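Local coordinates for protein fructuronate-tagaturonate epimerase UxaE from Cohnella laeviribosi in complex with 1 glycerol (PDB 6IL9) that catalyses the epimerisation that interconverts fructuronate and tagaturonate, on a TIM-barrel scaffold that carries a bound zinc ion, at residues A[8-12]-A[13-17]; A[250-253]-A[254-258]; A[425-428]-A[429-433]. All blocks are in the same frame, centred on the assembly; numbering follows the deposited sequence.

Interaction 1 of 3, residues A[8-12]-A[13-17]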
# COMPACT_ATOMS: atom_id res chain seq x y z
N ILE A 8 -17.32 -32.03 -0.87
CA ILE A 8 -16.51 -32.97 -0.10
C ILE A 8 -16.38 -34.30 -0.85
O ILE A 8 -15.29 -34.89 -0.90
CB ILE A 8 -17.11 -33.16 1.30
CG1 ILE A 8 -16.94 -31.89 2.13
CG2 ILE A 8 -16.46 -34.34 2.01
CD1 ILE A 8 -17.86 -31.80 3.33
N GLU A 9 -17.47 -34.77 -1.45
CA GLU A 9 -17.40 -36.04 -2.18
C GLU A 9 -16.53 -35.91 -3.43
O GLU A 9 -15.72 -36.79 -3.71
CB GLU A 9 -18.82 -36.51 -2.53
CG GLU A 9 -19.49 -37.22 -1.36
CD GLU A 9 -21.00 -37.40 -1.53
OE1 GLU A 9 -21.65 -37.85 -0.56
OE2 GLU A 9 -21.52 -37.08 -2.62
N ARG A 10 -16.66 -34.80 -4.16
CA ARG A 10 -15.81 -34.60 -5.34
C ARG A 10 -14.35 -34.41 -4.95
O ARG A 10 -13.45 -34.79 -5.72
CB ARG A 10 -16.31 -33.41 -6.15
CG ARG A 10 -17.61 -33.72 -6.87
CD ARG A 10 -18.11 -32.55 -7.65
NE ARG A 10 -18.74 -31.54 -6.82
CZ ARG A 10 -18.37 -30.26 -6.81
NH1 ARG A 10 -17.38 -29.84 -7.57
NH2 ARG A 10 -19.02 -29.39 -6.04
N LEU A 11 -14.09 -33.81 -3.79
CA LEU A 11 -12.72 -33.71 -3.31
C LEU A 11 -12.14 -35.10 -3.08
O LEU A 11 -11.01 -35.39 -3.48
CB LEU A 11 -12.68 -32.88 -2.03
CG LEU A 11 -11.32 -32.78 -1.34
CD1 LEU A 11 -10.32 -32.11 -2.26
CD2 LEU A 11 -11.46 -32.02 -0.04
N ALA A 12 -12.91 -35.98 -2.43
CA ALA A 12 -12.47 -37.35 -2.22
C ALA A 12 -12.18 -38.04 -3.55
O ALA A 12 -11.23 -38.83 -3.65
CB ALA A 12 -13.53 -38.12 -1.42
N ALA A 13 -12.98 -37.74 -4.58
CA ALA A 13 -12.80 -38.34 -5.90
C ALA A 13 -11.71 -37.68 -6.72
O ALA A 13 -11.47 -38.10 -7.86
CB ALA A 13 -14.11 -38.29 -6.69
N GLY A 14 -11.03 -36.66 -6.18
CA GLY A 14 -9.97 -36.03 -6.92
C GLY A 14 -10.42 -35.07 -7.99
O GLY A 14 -9.66 -34.80 -8.92
N GLN A 15 -11.63 -34.52 -7.88
CA GLN A 15 -12.20 -33.66 -8.90
C GLN A 15 -12.26 -32.20 -8.48
O GLN A 15 -12.88 -31.39 -9.18
CB GLN A 15 -13.60 -34.18 -9.28
CG GLN A 15 -13.56 -35.58 -9.92
CD GLN A 15 -14.84 -36.38 -9.72
OE1 GLN A 15 -15.75 -35.95 -9.01
NE2 GLN A 15 -14.90 -37.56 -10.34
N VAL A 16 -11.61 -31.83 -7.38
CA VAL A 16 -11.64 -30.48 -6.85
C VAL A 16 -10.21 -29.96 -6.77
O VAL A 16 -9.30 -30.67 -6.32
CB VAL A 16 -12.30 -30.44 -5.46
CG1 VAL A 16 -12.11 -29.09 -4.79
CG2 VAL A 16 -13.78 -30.76 -5.58
N HIS A 17 -10.01 -28.70 -7.18
CA HIS A 17 -8.68 -28.11 -7.13
C HIS A 17 -8.21 -27.93 -5.69
O HIS A 17 -8.89 -27.30 -4.87
CB HIS A 17 -8.66 -26.76 -7.85
CG HIS A 17 -7.30 -26.14 -7.90
ND1 HIS A 17 -6.27 -26.68 -8.63
CD2 HIS A 17 -6.79 -25.05 -7.28
CE1 HIS A 17 -5.18 -25.94 -8.47
NE2 HIS A 17 -5.48 -24.94 -7.66
O HOH W 1 -15.37 -30.78 -9.44
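Val16 folds back against the last turn of the helix that ends at Ala12. Its CG2 touches Arg10 CB at 3.7 Å and lies just as near the backbone N of Leu11. CG2 sits beside Val16's own backbone N and CG1 is anti to it (chi1 170°), which turns CG2 toward the helix. Val16 CB meets Leu11 CD1 at 4.1 Å, and these two side chains cross at about a right angle. Gln15 comes to Arg10 from another direction. Its OE1 lies 3.6 Å from Arg10 CG, where these two chains also cross at about a right angle. A water joins the same two residues: it accepts from Arg10 NH1 at 2.9 Å, at the guanidinium edge and in its plane, and donates to Gln15 O at 2.6 Å.

The backbone makes a Schellman motif. Gln15 N donates to Arg10 O at 2.8 Å, nearly straight. Inside that loop Gly14 N reaches Leu11 O at 3.0 Å, from above the carbonyl plane. Gly14 leaves the helical conformation with a positive phi of 78°, as is characteristic of this position in the motif. Ala13 N still keeps the helical bond to Glu9 O, at 3.0 Å.

The bend of the Arg10 chain at chi3 helps bring the guanidinium to its outer partners. NH2 forms a salt bridge with Glu37, and NE bonds Ser6 OG one turn earlier. With the water at NH1, all three nitrogens have a partner. Leu11 and Val16 rest on Gln32 and Ile34 of strand 29-36. The chain then enters the antiparallel sheet, where His17 pairs with Lys35 through backbone hydrogen bonds.

Interaction 2 of 3, residues A[250-253]-A[254-258]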
# COMPACT_ATOMS: atom_id res chain seq x y z
N PHE A 250 2.70 17.33 15.66
CA PHE A 250 1.68 16.31 15.46
C PHE A 250 2.30 14.92 15.41
O PHE A 250 1.76 13.97 15.98
CB PHE A 250 0.90 16.61 14.18
CG PHE A 250 -0.19 15.62 13.86
CD1 PHE A 250 -1.25 15.41 14.73
CD2 PHE A 250 -0.16 14.91 12.66
CE1 PHE A 250 -2.25 14.51 14.43
CE2 PHE A 250 -1.16 14.00 12.35
CZ PHE A 250 -2.20 13.79 13.24
N MET A 251 3.45 14.78 14.74
CA MET A 251 4.19 13.52 14.73
C MET A 251 4.52 13.08 16.15
O MET A 251 4.28 11.92 16.53
CB MET A 251 5.48 13.67 13.91
CG MET A 251 5.31 13.97 12.42
SD MET A 251 6.82 14.63 11.61
CE MET A 251 6.06 15.38 10.17
N ILE A 252 5.08 13.99 16.95
CA ILE A 252 5.49 13.64 18.31
C ILE A 252 4.27 13.25 19.14
O ILE A 252 4.31 12.27 19.90
CB ILE A 252 6.25 14.82 18.95
CG1 ILE A 252 7.56 15.06 18.20
CG2 ILE A 252 6.51 14.53 20.43
CD1 ILE A 252 8.10 16.47 18.35
N TYR A 253 3.18 14.01 19.02
CA TYR A 253 1.98 13.76 19.80
C TYR A 253 1.41 12.37 19.52
O TYR A 253 1.06 11.63 20.44
CB TYR A 253 0.95 14.84 19.49
CG TYR A 253 -0.49 14.54 19.88
CD1 TYR A 253 -0.90 14.65 21.21
CD2 TYR A 253 -1.43 14.17 18.93
CE1 TYR A 253 -2.22 14.40 21.57
CE2 TYR A 253 -2.75 13.90 19.28
CZ TYR A 253 -3.13 14.02 20.60
OH TYR A 253 -4.44 13.76 20.96
N ILE A 254 1.33 12.00 18.24
CA ILE A 254 0.83 10.68 17.87
C ILE A 254 1.78 9.59 18.35
O ILE A 254 1.36 8.56 18.89
CB ILE A 254 0.60 10.61 16.35
CG1 ILE A 254 -0.54 11.55 15.92
CG2 ILE A 254 0.34 9.18 15.91
CD1 ILE A 254 -1.88 11.28 16.60
N TYR A 255 3.08 9.79 18.13
CA TYR A 255 4.05 8.79 18.58
C TYR A 255 3.90 8.51 20.07
O TYR A 255 3.83 7.36 20.51
CB TYR A 255 5.49 9.22 18.26
CG TYR A 255 6.44 8.18 18.79
CD1 TYR A 255 6.60 6.96 18.12
CD2 TYR A 255 7.14 8.37 19.98
CE1 TYR A 255 7.42 5.98 18.61
CE2 TYR A 255 7.98 7.38 20.48
CZ TYR A 255 8.12 6.19 19.78
OH TYR A 255 8.94 5.20 20.27
N GLU A 256 3.84 9.58 20.88
CA GLU A 256 3.79 9.38 22.32
C GLU A 256 2.44 8.85 22.78
O GLU A 256 2.39 8.04 23.71
CB GLU A 256 4.14 10.69 23.03
CG GLU A 256 5.58 11.11 22.82
CD GLU A 256 5.91 12.49 23.38
OE1 GLU A 256 4.99 13.25 23.76
OE2 GLU A 256 7.11 12.83 23.43
N LYS A 257 1.35 9.26 22.13
CA LYS A 257 0.02 8.85 22.58
C LYS A 257 -0.28 7.41 22.18
O LYS A 257 -0.89 6.67 22.97
CB LYS A 257 -1.05 9.79 22.02
CG LYS A 257 -2.43 9.63 22.67
CD LYS A 257 -3.41 10.73 22.28
CE LYS A 257 -4.79 10.50 22.90
NZ LYS A 257 -5.76 11.58 22.53
N TYR A 258 0.14 6.98 20.99
CA TYR A 258 -0.34 5.74 20.39
C TYR A 258 0.73 4.72 20.02
O TYR A 258 0.47 3.52 20.11
CB TYR A 258 -1.14 6.05 19.11
CG TYR A 258 -2.44 6.78 19.39
CD1 TYR A 258 -3.45 6.16 20.12
CD2 TYR A 258 -2.65 8.07 18.94
CE1 TYR A 258 -4.63 6.81 20.38
CE2 TYR A 258 -3.83 8.73 19.19
CZ TYR A 258 -4.82 8.09 19.92
OH TYR A 258 -6.00 8.76 20.17
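The Phe250 ring is overlapped on one face by Ile254, one helical turn later. Ile254 CG1 stands 4.0 Å from the ring centroid, a CH-pi contact displaced toward the rim near CE1. With its CG anti to the backbone N (chi1 180°), Phe250 swings the ring alongside Ile254. Ile254 CD1 touches Tyr253 CD2 at 3.7 Å and is still near Phe250 CE1. Tyr253 and Lys257 also lie side by side. Lys257 is fully extended, with CD 3.7 Å from Tyr253 CZ, and its NZ donates to Tyr253 OH at 3.0 Å. Both polar ends converge on Glu165: Lys257 NZ as a salt bridge, Tyr253 OH as a hydrogen bond.

This is one stretch of helix 234-259, which packs on the outside of the strand barrel of the TIM fold and comes between strands 178-182 and 267-271 in the chain. Phe250 and Ile254 face Leu181 of the first strand. Backbone bonds of the alpha type tie the turns, as in Ile254 N to Phe250 O at 3.0 Å, with a wider pi-type turn at 255-258. On another side, Ile252 CG2 packs 3.5 Å from Glu256 OE2. Met251 and Ile252 meet helix 281-293, while Ile254 and Tyr258 meet helix 165-173.

Interaction 3 of 3, residues A[425-428]-A[429-433]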
# COMPACT_ATOMS: atom_id res chain seq x y z
N LEU A 425 -8.08 -3.87 -27.22
CA LEU A 425 -8.44 -3.29 -25.93
C LEU A 425 -7.34 -3.39 -24.88
O LEU A 425 -7.16 -2.42 -24.13
CB LEU A 425 -9.74 -3.92 -25.42
CG LEU A 425 -11.01 -3.56 -26.21
CD1 LEU A 425 -12.17 -4.33 -25.65
CD2 LEU A 425 -11.33 -2.06 -26.16
N PRO A 426 -6.58 -4.49 -24.77
CA PRO A 426 -5.54 -4.54 -23.73
C PRO A 426 -4.46 -3.48 -23.89
O PRO A 426 -3.80 -3.14 -22.90
CB PRO A 426 -4.95 -5.95 -23.89
CG PRO A 426 -6.10 -6.76 -24.43
CD PRO A 426 -6.79 -5.82 -25.38
N SER A 427 -4.27 -2.95 -25.11
CA SER A 427 -3.25 -1.92 -25.32
C SER A 427 -3.52 -0.66 -24.51
O SER A 427 -2.59 0.08 -24.20
CB SER A 427 -3.14 -1.60 -26.82
OG SER A 427 -4.34 -1.04 -27.34
N TYR A 428 -4.79 -0.40 -24.16
CA TYR A 428 -5.09 0.75 -23.30
C TYR A 428 -4.29 0.70 -22.01
O TYR A 428 -3.86 1.74 -21.49
CB TYR A 428 -6.57 0.78 -22.95
CG TYR A 428 -7.50 1.31 -24.02
CD1 TYR A 428 -7.34 2.58 -24.56
CD2 TYR A 428 -8.58 0.54 -24.44
CE1 TYR A 428 -8.23 3.07 -25.52
CE2 TYR A 428 -9.47 1.01 -25.40
CZ TYR A 428 -9.29 2.27 -25.93
OH TYR A 428 -10.19 2.72 -26.87
N MET A 429 -4.11 -0.50 -21.44
CA MET A 429 -3.45 -0.60 -20.14
C MET A 429 -1.94 -0.48 -20.25
O MET A 429 -1.23 -0.63 -19.24
CB MET A 429 -3.85 -1.91 -19.44
CG MET A 429 -5.30 -1.88 -18.90
SD MET A 429 -5.75 -0.53 -17.74
CE MET A 429 -6.39 0.70 -18.90
N ASN A 430 -1.43 -0.17 -21.44
CA ASN A 430 -0.04 0.23 -21.63
C ASN A 430 0.12 1.72 -21.86
O ASN A 430 1.25 2.17 -22.05
CB ASN A 430 0.57 -0.51 -22.82
CG ASN A 430 0.66 -2.00 -22.60
OD1 ASN A 430 0.87 -2.45 -21.47
ND2 ASN A 430 0.48 -2.77 -23.66
N GLU A 431 -0.95 2.51 -21.83
CA GLU A 431 -0.90 3.92 -22.17
C GLU A 431 -1.08 4.79 -20.94
O GLU A 431 -1.89 4.47 -20.06
CB GLU A 431 -1.98 4.27 -23.19
CG GLU A 431 -1.85 3.48 -24.48
CD GLU A 431 -3.11 3.54 -25.31
OE1 GLU A 431 -4.11 4.13 -24.85
OE2 GLU A 431 -3.08 2.99 -26.44
N ASN A 432 -0.36 5.92 -20.89
CA ASN A 432 -0.43 6.79 -19.72
C ASN A 432 -1.86 7.19 -19.40
O ASN A 432 -2.32 7.05 -18.25
CB ASN A 432 0.39 8.06 -19.93
CG ASN A 432 1.88 7.81 -19.87
OD1 ASN A 432 2.33 6.79 -19.36
ND2 ASN A 432 2.64 8.77 -20.37
N ASP A 433 -2.57 7.73 -20.38
CA ASP A 433 -3.82 8.40 -20.05
C ASP A 433 -4.92 7.40 -19.74
O ASP A 433 -5.62 7.56 -18.74
CB ASP A 433 -4.21 9.36 -21.18
CG ASP A 433 -3.18 10.46 -21.34
OD1 ASP A 433 -3.07 11.34 -20.45
OD2 ASP A 433 -2.42 10.43 -22.33
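Glu431 reaches back over the turn that precedes it. Its CB lies 3.6 Å from Tyr428 O. CG moves on to Ser427 O, at 3.5 Å, and CD stays close to the same oxygen. At the tip the two carboxylate oxygens part. OE1 comes to Tyr428 CD1 at 3.6 Å, with the carboxylate and ring planes 82° apart. OE2 forms a salt bridge with Arg415 NH2. CG anti to the carbonyl carbon (chi1 -59°) and an extended chain beyond it carry the carboxylate back in this direction. Arg415 also makes a cation-pi contact with the Tyr428 ring and bonds Ser427 OG, which bonds Glu424 O as well. Arg415 O takes a hydrogen bond from Tyr428 OH. One arginine thus links all three residues.

Met429 is buried and bends at chi2 and chi3. Its CE curls back to the Tyr428 carbonyl, 3.8 Å from Tyr428 O, and also touches Tyr428 CB. The Met429 side chain packs as well on helices 369-382, 384-402 and 432-440. Asn430 lays CB against Ser427 O at 3.5 Å and sends OD1 to Arg377.

The backbone is held by overlapping bonds, each three residues back. Met429 N bonds Pro426 O, Asn430 N bonds Ser427 O and Glu431 N bonds Tyr428 O, all at 3.0 Å. Each donor sits above the carbonyl plane, well away from it. Glu431 then takes an extended backbone, with psi 143°, at the N-cap position. The whole is a run of successive i to i+3 turns, with 3-10-type bonding, leading into helix 432-440.

Overall arrangement
The three contacts follow one another along the chain, and none touches another. Interaction 1 comes first, where helix 2-12 passes into the five-stranded antiparallel sheet. Interaction 2 lies within helix 234-259 on the outside of the eight-stranded parallel barrel. Interaction 3 leads into helix 432-440, against helices that follow the last barrel strand. Centre to centre, interactions 1 and 2 are 53 Å apart, 1 and 3 40 Å, and 2 and 3 43 Å. Interaction 2 lies across the chain's centre from both others. Its Met251 side chain is about 13 Å from the zinc bound by His161, Asp273 and His343, so it packs near the barrel without binding the metal.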